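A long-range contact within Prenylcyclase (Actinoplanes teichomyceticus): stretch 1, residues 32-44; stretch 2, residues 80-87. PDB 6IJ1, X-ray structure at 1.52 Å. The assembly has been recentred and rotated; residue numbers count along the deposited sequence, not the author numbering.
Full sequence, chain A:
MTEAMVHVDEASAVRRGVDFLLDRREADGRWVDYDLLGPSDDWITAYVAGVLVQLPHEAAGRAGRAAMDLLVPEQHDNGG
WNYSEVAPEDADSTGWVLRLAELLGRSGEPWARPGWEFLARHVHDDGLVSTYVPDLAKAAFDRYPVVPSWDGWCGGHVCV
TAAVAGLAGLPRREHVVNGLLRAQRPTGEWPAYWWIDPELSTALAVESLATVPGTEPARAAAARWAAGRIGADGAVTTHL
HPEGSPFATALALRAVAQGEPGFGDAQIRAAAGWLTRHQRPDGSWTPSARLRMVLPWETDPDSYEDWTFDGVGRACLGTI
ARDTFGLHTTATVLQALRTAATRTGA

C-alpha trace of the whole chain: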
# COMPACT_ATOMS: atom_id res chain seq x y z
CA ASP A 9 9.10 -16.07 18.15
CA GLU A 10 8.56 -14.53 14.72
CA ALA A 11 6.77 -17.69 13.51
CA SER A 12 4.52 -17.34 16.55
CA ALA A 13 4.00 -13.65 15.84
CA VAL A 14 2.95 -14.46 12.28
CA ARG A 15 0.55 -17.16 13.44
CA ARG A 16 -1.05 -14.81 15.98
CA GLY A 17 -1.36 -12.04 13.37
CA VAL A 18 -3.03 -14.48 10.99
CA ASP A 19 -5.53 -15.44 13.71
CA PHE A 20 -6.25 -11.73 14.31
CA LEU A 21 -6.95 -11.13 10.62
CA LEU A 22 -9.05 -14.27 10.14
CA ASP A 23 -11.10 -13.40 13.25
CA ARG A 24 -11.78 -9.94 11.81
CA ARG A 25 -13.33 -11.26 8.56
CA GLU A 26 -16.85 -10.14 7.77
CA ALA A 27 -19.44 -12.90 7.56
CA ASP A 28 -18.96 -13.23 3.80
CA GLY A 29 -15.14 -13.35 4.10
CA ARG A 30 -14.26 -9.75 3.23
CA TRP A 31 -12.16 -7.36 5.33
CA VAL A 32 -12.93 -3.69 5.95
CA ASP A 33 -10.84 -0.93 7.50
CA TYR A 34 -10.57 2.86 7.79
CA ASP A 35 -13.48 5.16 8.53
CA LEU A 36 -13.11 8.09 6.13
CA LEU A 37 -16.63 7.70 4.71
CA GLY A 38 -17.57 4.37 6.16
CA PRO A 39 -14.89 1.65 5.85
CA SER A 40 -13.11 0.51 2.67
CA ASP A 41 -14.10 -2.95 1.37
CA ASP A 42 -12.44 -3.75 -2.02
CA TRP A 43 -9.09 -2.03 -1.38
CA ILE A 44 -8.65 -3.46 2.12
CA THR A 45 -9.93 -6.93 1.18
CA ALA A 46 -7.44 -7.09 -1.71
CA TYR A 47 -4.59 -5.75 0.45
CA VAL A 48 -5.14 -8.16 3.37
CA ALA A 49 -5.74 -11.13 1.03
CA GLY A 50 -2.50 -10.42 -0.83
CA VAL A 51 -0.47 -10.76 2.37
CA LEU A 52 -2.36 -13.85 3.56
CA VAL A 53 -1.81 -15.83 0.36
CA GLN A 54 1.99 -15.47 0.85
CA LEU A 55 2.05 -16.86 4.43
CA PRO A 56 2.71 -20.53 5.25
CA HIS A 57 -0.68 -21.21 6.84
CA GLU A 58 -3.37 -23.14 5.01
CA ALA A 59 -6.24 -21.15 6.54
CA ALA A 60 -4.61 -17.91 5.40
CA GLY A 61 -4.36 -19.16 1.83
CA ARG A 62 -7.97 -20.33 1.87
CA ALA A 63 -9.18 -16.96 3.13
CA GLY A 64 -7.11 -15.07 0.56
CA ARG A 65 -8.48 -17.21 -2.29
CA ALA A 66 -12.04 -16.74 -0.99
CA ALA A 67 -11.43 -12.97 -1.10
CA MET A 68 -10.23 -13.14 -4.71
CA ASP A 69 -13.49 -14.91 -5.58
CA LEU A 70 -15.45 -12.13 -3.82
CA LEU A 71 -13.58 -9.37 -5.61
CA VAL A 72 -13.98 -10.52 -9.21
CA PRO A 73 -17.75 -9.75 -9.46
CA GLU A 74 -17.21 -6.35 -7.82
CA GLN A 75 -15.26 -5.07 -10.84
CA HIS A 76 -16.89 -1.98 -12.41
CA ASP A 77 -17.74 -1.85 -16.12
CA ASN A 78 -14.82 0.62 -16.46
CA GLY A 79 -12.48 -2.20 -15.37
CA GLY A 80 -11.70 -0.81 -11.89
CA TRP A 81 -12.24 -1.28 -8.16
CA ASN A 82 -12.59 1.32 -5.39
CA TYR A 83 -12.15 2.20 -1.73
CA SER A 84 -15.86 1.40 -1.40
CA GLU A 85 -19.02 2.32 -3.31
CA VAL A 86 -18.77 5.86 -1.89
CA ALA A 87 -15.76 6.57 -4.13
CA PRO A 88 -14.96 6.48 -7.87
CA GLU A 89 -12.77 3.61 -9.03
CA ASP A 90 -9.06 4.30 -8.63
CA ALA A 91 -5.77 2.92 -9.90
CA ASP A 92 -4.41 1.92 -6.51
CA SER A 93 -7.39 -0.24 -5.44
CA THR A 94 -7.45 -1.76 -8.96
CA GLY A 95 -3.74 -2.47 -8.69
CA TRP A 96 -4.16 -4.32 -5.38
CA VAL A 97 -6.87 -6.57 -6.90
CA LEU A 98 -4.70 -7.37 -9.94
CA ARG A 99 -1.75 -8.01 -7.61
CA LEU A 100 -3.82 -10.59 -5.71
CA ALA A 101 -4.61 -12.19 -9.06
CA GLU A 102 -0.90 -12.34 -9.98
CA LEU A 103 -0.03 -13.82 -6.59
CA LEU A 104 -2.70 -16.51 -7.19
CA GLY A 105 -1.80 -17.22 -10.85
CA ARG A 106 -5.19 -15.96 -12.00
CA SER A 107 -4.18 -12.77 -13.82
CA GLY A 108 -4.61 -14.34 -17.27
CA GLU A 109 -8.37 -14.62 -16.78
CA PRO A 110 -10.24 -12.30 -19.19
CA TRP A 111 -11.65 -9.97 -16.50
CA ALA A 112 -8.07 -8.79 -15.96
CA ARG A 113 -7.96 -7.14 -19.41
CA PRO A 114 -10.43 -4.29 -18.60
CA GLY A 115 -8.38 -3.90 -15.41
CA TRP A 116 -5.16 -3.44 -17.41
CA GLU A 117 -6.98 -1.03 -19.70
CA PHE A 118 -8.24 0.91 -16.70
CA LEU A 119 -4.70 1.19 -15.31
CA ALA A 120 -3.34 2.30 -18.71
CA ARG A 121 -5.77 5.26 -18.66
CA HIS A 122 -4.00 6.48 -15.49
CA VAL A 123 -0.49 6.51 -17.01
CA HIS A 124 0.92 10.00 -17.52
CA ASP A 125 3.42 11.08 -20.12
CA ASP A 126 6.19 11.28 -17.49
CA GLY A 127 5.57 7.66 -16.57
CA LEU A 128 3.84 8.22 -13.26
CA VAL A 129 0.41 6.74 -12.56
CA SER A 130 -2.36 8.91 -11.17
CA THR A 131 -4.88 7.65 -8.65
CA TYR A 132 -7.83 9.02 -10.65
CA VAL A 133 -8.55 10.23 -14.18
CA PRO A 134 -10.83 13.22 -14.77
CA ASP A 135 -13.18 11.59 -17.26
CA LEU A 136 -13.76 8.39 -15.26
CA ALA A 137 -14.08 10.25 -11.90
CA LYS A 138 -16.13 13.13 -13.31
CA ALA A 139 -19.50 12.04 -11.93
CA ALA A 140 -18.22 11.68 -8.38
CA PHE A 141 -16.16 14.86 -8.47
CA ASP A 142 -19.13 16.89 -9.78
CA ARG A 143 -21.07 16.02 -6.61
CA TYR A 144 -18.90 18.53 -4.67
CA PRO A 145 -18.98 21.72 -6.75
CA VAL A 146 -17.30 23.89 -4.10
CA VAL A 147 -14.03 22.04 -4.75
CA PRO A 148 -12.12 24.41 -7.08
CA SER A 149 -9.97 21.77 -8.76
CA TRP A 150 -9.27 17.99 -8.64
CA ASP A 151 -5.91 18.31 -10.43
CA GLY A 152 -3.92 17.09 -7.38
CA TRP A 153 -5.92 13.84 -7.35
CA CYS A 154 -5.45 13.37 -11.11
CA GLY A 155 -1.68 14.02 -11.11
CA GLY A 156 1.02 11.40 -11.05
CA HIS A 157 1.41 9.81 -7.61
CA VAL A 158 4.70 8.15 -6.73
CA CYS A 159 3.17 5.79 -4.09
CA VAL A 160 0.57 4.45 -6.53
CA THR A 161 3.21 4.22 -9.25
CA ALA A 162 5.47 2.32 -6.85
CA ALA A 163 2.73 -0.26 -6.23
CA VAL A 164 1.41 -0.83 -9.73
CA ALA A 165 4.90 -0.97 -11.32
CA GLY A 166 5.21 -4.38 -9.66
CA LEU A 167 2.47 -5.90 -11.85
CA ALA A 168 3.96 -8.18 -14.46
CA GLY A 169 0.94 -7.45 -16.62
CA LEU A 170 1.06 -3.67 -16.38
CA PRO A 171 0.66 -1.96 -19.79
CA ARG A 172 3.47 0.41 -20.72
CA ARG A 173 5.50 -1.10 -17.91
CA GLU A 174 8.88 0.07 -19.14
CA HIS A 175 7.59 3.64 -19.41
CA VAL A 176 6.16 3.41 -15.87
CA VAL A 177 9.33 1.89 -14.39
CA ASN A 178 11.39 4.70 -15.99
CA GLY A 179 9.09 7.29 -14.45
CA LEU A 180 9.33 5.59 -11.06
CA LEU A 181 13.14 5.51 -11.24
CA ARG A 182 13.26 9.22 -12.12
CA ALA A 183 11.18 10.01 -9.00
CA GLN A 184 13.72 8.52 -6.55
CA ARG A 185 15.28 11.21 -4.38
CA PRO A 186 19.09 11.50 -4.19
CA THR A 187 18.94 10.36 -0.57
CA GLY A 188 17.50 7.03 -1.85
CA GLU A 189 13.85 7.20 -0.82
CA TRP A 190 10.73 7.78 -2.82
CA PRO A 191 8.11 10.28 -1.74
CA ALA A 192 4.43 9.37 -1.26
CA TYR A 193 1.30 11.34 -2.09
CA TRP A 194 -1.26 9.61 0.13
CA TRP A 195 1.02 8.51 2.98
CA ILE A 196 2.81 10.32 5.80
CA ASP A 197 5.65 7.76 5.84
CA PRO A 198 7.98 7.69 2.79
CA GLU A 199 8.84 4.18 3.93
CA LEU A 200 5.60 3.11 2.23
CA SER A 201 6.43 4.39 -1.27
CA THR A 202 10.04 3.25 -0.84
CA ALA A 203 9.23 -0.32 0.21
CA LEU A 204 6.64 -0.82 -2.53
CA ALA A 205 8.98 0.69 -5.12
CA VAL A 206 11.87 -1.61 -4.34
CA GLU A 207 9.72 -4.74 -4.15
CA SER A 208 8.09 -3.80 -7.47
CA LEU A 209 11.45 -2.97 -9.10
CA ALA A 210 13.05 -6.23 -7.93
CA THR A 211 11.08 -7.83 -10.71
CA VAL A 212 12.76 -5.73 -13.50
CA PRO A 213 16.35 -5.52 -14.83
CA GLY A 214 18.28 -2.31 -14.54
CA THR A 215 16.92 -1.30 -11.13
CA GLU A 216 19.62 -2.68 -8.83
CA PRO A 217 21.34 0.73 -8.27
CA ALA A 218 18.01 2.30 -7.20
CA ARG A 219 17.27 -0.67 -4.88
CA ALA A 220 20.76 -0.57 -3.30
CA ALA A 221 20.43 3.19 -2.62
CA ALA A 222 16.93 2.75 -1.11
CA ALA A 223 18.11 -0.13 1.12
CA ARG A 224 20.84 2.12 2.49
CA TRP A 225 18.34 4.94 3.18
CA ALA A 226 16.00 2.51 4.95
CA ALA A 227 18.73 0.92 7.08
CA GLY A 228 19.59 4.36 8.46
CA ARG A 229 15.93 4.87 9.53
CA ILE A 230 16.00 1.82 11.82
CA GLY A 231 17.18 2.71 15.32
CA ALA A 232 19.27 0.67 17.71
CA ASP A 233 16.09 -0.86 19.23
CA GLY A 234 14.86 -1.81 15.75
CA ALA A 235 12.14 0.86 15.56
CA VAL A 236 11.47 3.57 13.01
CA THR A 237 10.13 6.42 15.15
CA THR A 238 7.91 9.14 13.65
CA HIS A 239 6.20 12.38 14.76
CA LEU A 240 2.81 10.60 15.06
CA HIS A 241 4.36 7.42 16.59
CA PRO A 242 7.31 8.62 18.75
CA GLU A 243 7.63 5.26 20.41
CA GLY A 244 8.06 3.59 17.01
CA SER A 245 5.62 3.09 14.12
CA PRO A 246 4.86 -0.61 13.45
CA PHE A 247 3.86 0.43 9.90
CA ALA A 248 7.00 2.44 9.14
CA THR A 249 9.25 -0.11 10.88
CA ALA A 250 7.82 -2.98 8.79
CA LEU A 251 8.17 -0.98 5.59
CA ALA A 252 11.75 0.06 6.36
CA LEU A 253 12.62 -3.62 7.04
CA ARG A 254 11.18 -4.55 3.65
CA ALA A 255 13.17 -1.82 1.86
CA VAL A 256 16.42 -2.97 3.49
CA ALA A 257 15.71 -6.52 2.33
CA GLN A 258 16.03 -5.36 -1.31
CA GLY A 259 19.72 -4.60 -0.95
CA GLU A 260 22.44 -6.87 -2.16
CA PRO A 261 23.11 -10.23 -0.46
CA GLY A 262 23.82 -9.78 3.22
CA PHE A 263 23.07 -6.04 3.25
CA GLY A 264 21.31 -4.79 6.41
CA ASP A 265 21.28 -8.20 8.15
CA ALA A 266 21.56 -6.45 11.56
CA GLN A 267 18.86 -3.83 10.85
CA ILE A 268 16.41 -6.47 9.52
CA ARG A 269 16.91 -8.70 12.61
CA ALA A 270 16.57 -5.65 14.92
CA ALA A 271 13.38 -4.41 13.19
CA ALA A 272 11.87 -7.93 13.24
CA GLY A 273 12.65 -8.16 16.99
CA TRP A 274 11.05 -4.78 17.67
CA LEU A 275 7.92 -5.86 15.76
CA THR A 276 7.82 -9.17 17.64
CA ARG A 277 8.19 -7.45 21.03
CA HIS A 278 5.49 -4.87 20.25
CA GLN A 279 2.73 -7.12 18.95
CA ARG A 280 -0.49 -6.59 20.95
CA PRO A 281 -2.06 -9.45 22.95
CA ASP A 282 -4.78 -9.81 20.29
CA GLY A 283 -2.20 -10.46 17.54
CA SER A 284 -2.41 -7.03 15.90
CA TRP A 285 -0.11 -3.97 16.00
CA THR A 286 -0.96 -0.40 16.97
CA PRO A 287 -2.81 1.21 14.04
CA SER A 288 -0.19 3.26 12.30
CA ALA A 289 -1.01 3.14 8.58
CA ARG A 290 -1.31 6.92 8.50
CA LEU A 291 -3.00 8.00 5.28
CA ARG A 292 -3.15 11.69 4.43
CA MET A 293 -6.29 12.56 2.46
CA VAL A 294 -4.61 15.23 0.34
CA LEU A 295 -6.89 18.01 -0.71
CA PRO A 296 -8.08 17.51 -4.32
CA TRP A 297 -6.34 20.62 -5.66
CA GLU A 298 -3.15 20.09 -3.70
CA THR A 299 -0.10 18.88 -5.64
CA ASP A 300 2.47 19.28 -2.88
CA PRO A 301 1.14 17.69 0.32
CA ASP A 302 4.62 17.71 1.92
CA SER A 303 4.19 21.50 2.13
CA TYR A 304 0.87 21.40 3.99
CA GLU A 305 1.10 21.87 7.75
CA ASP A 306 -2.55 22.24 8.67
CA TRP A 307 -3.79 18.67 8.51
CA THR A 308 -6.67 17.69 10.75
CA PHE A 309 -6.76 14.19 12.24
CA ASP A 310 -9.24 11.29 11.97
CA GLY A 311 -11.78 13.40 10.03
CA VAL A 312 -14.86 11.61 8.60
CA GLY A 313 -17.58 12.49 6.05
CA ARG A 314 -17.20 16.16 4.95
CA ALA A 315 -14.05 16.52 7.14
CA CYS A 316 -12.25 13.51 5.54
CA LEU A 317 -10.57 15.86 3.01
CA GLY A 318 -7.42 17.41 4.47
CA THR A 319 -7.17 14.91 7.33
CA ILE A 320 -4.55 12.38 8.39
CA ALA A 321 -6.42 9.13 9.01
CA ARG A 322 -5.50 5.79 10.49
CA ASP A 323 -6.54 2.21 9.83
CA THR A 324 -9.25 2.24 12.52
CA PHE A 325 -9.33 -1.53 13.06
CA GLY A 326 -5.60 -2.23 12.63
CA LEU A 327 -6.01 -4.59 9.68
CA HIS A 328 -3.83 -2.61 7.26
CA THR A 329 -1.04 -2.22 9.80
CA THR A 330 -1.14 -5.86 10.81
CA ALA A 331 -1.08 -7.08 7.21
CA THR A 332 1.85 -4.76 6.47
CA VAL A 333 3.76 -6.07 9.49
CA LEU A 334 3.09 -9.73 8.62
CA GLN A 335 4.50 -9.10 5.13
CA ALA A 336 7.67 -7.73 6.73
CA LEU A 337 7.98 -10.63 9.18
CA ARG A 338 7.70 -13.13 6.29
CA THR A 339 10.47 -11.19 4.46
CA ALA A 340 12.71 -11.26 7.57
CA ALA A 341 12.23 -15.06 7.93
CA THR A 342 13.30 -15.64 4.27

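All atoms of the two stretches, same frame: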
# COMPACT_ATOMS: atom_id res chain seq x y z
N VAL A 32 -12.72 -5.13 6.10
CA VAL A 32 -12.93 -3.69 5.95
C VAL A 32 -12.05 -2.94 6.96
O VAL A 32 -11.71 -3.45 8.03
CB VAL A 32 -14.40 -3.24 6.12
CG1 VAL A 32 -15.32 -4.08 5.15
CG2 VAL A 32 -14.87 -3.41 7.58
N ASP A 33 -11.63 -1.75 6.57
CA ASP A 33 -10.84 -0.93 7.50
C ASP A 33 -10.97 0.52 7.07
O ASP A 33 -11.47 0.84 6.00
CB ASP A 33 -9.37 -1.37 7.54
CG ASP A 33 -8.69 -1.10 8.88
OD1 ASP A 33 -9.24 -0.34 9.69
OD2 ASP A 33 -7.55 -1.65 9.05
N TYR A 34 -10.45 1.41 7.93
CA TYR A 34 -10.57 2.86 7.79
C TYR A 34 -12.01 3.32 8.05
O TYR A 34 -12.92 2.50 8.19
CB TYR A 34 -10.00 3.40 6.44
CG TYR A 34 -8.49 3.30 6.38
CD1 TYR A 34 -7.89 2.13 5.93
CD2 TYR A 34 -7.71 4.34 6.82
CE1 TYR A 34 -6.48 2.02 5.90
CE2 TYR A 34 -6.28 4.24 6.81
CZ TYR A 34 -5.72 3.10 6.34
OH TYR A 34 -4.33 2.96 6.32
N ASP A 35 -12.17 4.61 8.18
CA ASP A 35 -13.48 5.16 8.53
C ASP A 35 -13.71 6.48 7.86
O ASP A 35 -14.52 7.27 8.35
CB ASP A 35 -13.52 5.29 10.10
CG ASP A 35 -14.87 5.64 10.65
OD1 ASP A 35 -15.88 4.99 10.23
OD2 ASP A 35 -14.89 6.55 11.54
N LEU A 36 -13.03 6.77 6.76
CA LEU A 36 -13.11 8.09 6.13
C LEU A 36 -14.53 8.45 5.74
O LEU A 36 -14.94 9.61 5.90
CB LEU A 36 -12.25 8.10 4.88
CG LEU A 36 -10.78 8.04 5.32
CD1 LEU A 36 -9.97 7.58 4.15
CD2 LEU A 36 -10.33 9.39 5.81
N LEU A 37 -15.27 7.49 5.19
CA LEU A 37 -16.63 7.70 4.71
C LEU A 37 -17.25 6.31 4.75
O LEU A 37 -17.51 5.68 3.72
CB LEU A 37 -16.61 8.32 3.31
CG LEU A 37 -17.98 8.82 2.80
CD1 LEU A 37 -18.85 9.37 3.93
CD2 LEU A 37 -17.77 9.88 1.74
N GLY A 38 -17.32 5.81 5.98
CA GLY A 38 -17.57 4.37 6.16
C GLY A 38 -16.25 3.65 5.89
O GLY A 38 -15.26 4.30 5.49
N PRO A 39 -16.15 2.33 6.09
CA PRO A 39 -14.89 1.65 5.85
C PRO A 39 -14.67 1.28 4.37
O PRO A 39 -15.59 1.34 3.60
CB PRO A 39 -15.06 0.38 6.68
CG PRO A 39 -16.54 0.10 6.62
CD PRO A 39 -17.20 1.46 6.60
N SER A 40 -13.43 0.97 4.04
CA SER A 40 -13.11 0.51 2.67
C SER A 40 -13.38 -0.99 2.62
O SER A 40 -13.09 -1.66 3.60
CB SER A 40 -11.67 0.77 2.35
OG SER A 40 -11.25 -0.04 1.27
N ASP A 41 -13.91 -1.49 1.50
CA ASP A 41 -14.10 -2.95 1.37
C ASP A 41 -13.13 -3.53 0.33
O ASP A 41 -12.28 -4.30 0.72
CB ASP A 41 -15.56 -3.36 1.10
CG ASP A 41 -16.30 -2.50 0.10
OD1 ASP A 41 -15.66 -1.88 -0.75
OD2 ASP A 41 -17.53 -2.49 0.17
N ASP A 42 -13.26 -3.14 -0.93
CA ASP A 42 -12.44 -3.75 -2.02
C ASP A 42 -10.93 -3.54 -1.81
O ASP A 42 -10.19 -4.51 -1.88
CB ASP A 42 -12.94 -3.30 -3.39
CG ASP A 42 -14.35 -3.78 -3.67
OD1 ASP A 42 -14.84 -4.61 -2.92
OD2 ASP A 42 -14.93 -3.31 -4.63
N TRP A 43 -10.51 -2.30 -1.59
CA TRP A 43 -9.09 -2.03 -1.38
C TRP A 43 -8.55 -2.87 -0.23
O TRP A 43 -7.57 -3.61 -0.37
CB TRP A 43 -8.89 -0.54 -1.15
CG TRP A 43 -7.55 -0.21 -0.53
CD1 TRP A 43 -6.30 -0.73 -0.87
CD2 TRP A 43 -7.31 0.74 0.52
NE1 TRP A 43 -5.33 -0.15 -0.08
CE2 TRP A 43 -5.93 0.75 0.77
CE3 TRP A 43 -8.15 1.57 1.28
CZ2 TRP A 43 -5.34 1.57 1.76
CZ3 TRP A 43 -7.57 2.41 2.24
CH2 TRP A 43 -6.18 2.39 2.50
N ILE A 44 -9.19 -2.78 0.95
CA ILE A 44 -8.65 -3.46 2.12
C ILE A 44 -8.74 -4.97 1.98
O ILE A 44 -7.83 -5.69 2.41
CB ILE A 44 -9.39 -2.96 3.39
CG1 ILE A 44 -9.01 -1.50 3.63
CG2 ILE A 44 -9.09 -3.80 4.63
CD1 ILE A 44 -7.48 -1.28 3.96
N GLY A 80 -12.36 -1.16 -13.15
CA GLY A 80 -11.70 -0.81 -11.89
C GLY A 80 -12.41 -1.27 -10.63
O GLY A 80 -13.55 -1.77 -10.62
N TRP A 81 -11.70 -1.09 -9.51
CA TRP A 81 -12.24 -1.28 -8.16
C TRP A 81 -11.99 -0.01 -7.37
O TRP A 81 -11.34 0.91 -7.86
CB TRP A 81 -11.56 -2.43 -7.48
CG TRP A 81 -11.98 -3.80 -7.99
CD1 TRP A 81 -12.86 -4.67 -7.38
CD2 TRP A 81 -11.43 -4.49 -9.13
NE1 TRP A 81 -12.92 -5.86 -8.14
CE2 TRP A 81 -12.05 -5.75 -9.19
CE3 TRP A 81 -10.47 -4.16 -10.10
CZ2 TRP A 81 -11.73 -6.72 -10.18
CZ3 TRP A 81 -10.15 -5.12 -11.11
CH2 TRP A 81 -10.79 -6.36 -11.11
N ASN A 82 -12.55 0.05 -6.13
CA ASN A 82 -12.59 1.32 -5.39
C ASN A 82 -12.30 1.13 -3.90
O ASN A 82 -12.13 0.03 -3.41
CB ASN A 82 -13.95 2.03 -5.61
CG ASN A 82 -15.11 1.15 -5.29
OD1 ASN A 82 -15.11 0.34 -4.36
ND2 ASN A 82 -16.16 1.32 -6.08
N TYR A 83 -12.21 2.27 -3.19
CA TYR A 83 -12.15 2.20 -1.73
C TYR A 83 -13.39 1.51 -1.21
O TYR A 83 -13.31 0.60 -0.38
CB TYR A 83 -12.06 3.67 -1.19
CG TYR A 83 -12.23 3.90 0.35
CD1 TYR A 83 -13.51 3.90 0.95
CD2 TYR A 83 -11.15 4.08 1.16
CE1 TYR A 83 -13.67 4.08 2.32
CE2 TYR A 83 -11.30 4.28 2.54
CZ TYR A 83 -12.55 4.28 3.10
OH TYR A 83 -12.67 4.46 4.46
N SER A 84 -14.55 2.00 -1.65
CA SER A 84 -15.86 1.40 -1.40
C SER A 84 -16.78 2.08 -2.40
O SER A 84 -16.36 2.98 -3.12
CB SER A 84 -16.34 1.64 0.04
OG SER A 84 -16.77 2.99 0.13
N GLU A 85 -18.06 1.72 -2.36
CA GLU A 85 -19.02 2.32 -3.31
C GLU A 85 -19.16 3.84 -3.15
O GLU A 85 -19.68 4.52 -4.04
CB GLU A 85 -20.35 1.59 -3.11
CG GLU A 85 -20.92 1.82 -1.72
CD GLU A 85 -22.26 1.14 -1.49
OE1 GLU A 85 -22.68 0.31 -2.34
OE2 GLU A 85 -22.91 1.45 -0.46
N VAL A 86 -18.67 4.41 -2.04
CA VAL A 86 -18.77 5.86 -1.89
C VAL A 86 -17.80 6.62 -2.76
O VAL A 86 -17.87 7.84 -2.86
CB VAL A 86 -18.55 6.31 -0.42
CG1 VAL A 86 -19.41 5.47 0.51
CG2 VAL A 86 -17.05 6.22 -0.03
N ALA A 87 -16.84 5.93 -3.41
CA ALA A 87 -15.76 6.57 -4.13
C ALA A 87 -15.73 6.11 -5.59
O ALA A 87 -16.18 5.01 -5.89
CB ALA A 87 -14.41 6.20 -3.45
O HOH W 1 -17.48 3.26 2.74
O HOH W 2 -16.84 -1.50 -3.44
O HOH W 3 -19.03 -0.88 -1.09

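The contact between residues 32-44 and 80-87 of the prenylcyclase is centred on the ring of Tyr-83, the residue with by far the largest area covered by the opposing stretch. Its CA-to-CB bond points away from stretch 1, but with chi1 in the t well (169°) the side chain swings back and its end reaches into the loop formed by residues 33-40. Ser-40 lies over one face of the ring: Ser-40 CB sits 3.5 Å from the centroid of the Tyr-83 ring and only 9° off its normal, a CH-pi contact of nearly ideal alignment. Further apolar contacts gather on the CD2-CE2 side of the ring. Leu-36 CD1 approaches Tyr-83 CE2 at 3.9 Å, Tyr-34 CB lies 4.2 Å from Tyr-83 CE2, and Trp-43 CE3 is 3.9 Å from Tyr-83 CD2; the approach to Trp-43 is oblique, so the two aromatic rings are packed without being stacked. Tyr-34 contributes little beyond its CB, since its end leads away. A separate, more exposed apolar patch forms where Leu-37 and Val-86, both pointing toward the opposite stretch, meet at 4.0 Å between Leu-37 CG and Val-86 CG2.

At the tip of the tyrosine the contact turns polar. Tyr-83 OH donates to Gly-38 O at 2.8 Å, with the carbonyl near the plane of the ring, and accepts from Leu-36 N at 3.3 Å. One hydroxyl thus ties together two backbone groups of the loop, using both its donor and its acceptor capacity. Gly-38 has a positive phi (78°), which by itself favours glycine. The loop is also held by its own backbone, Ser-40 N donating to Asp-33 O at 2.8 Å.

The backbone of Tyr-83 is held as well. Tyr-83 O accepts from Ser-40 OG at 2.7 Å and from Asp-41 N at 2.9 Å, so Ser-40 engages the same residue twice, its CB on the ring and its hydroxyl on the carbonyl. Close by, Asp-41 OD1 accepts from Asp-42 N at 2.7 Å, just as the chain enters the helix. Trp-43 N makes a weak hydrogen bond to Asn-82 O at 3.4 Å, and Asp-42 CB packs against that same oxygen, Asn-82 O, at 3.4 Å. The carboxylate of Asp-42 reaches the edge of the Trp-81 ring, Asp-42 OD2 lying 3.7 Å from Trp-81 CD1.

Water completes the polar edge. Water 1 donates to Leu-37 O at 2.6 Å and Pro-39 O at 2.8 Å and accepts from Ser-84 OG at 2.7 Å, linking the stretches where their backbones do not meet directly. Ser-84 OG in turn accepts from Val-86 N at 3.2 Å within the type I turn from Ser-84 to Ala-87, which is closed by Ala-87 N donating to Ser-84 O at 3.0 Å. Water 3 makes another bridge to this turn, donating to Asp-41 OD2 at 2.5 Å and accepting from Glu-85 N at 3.1 Å.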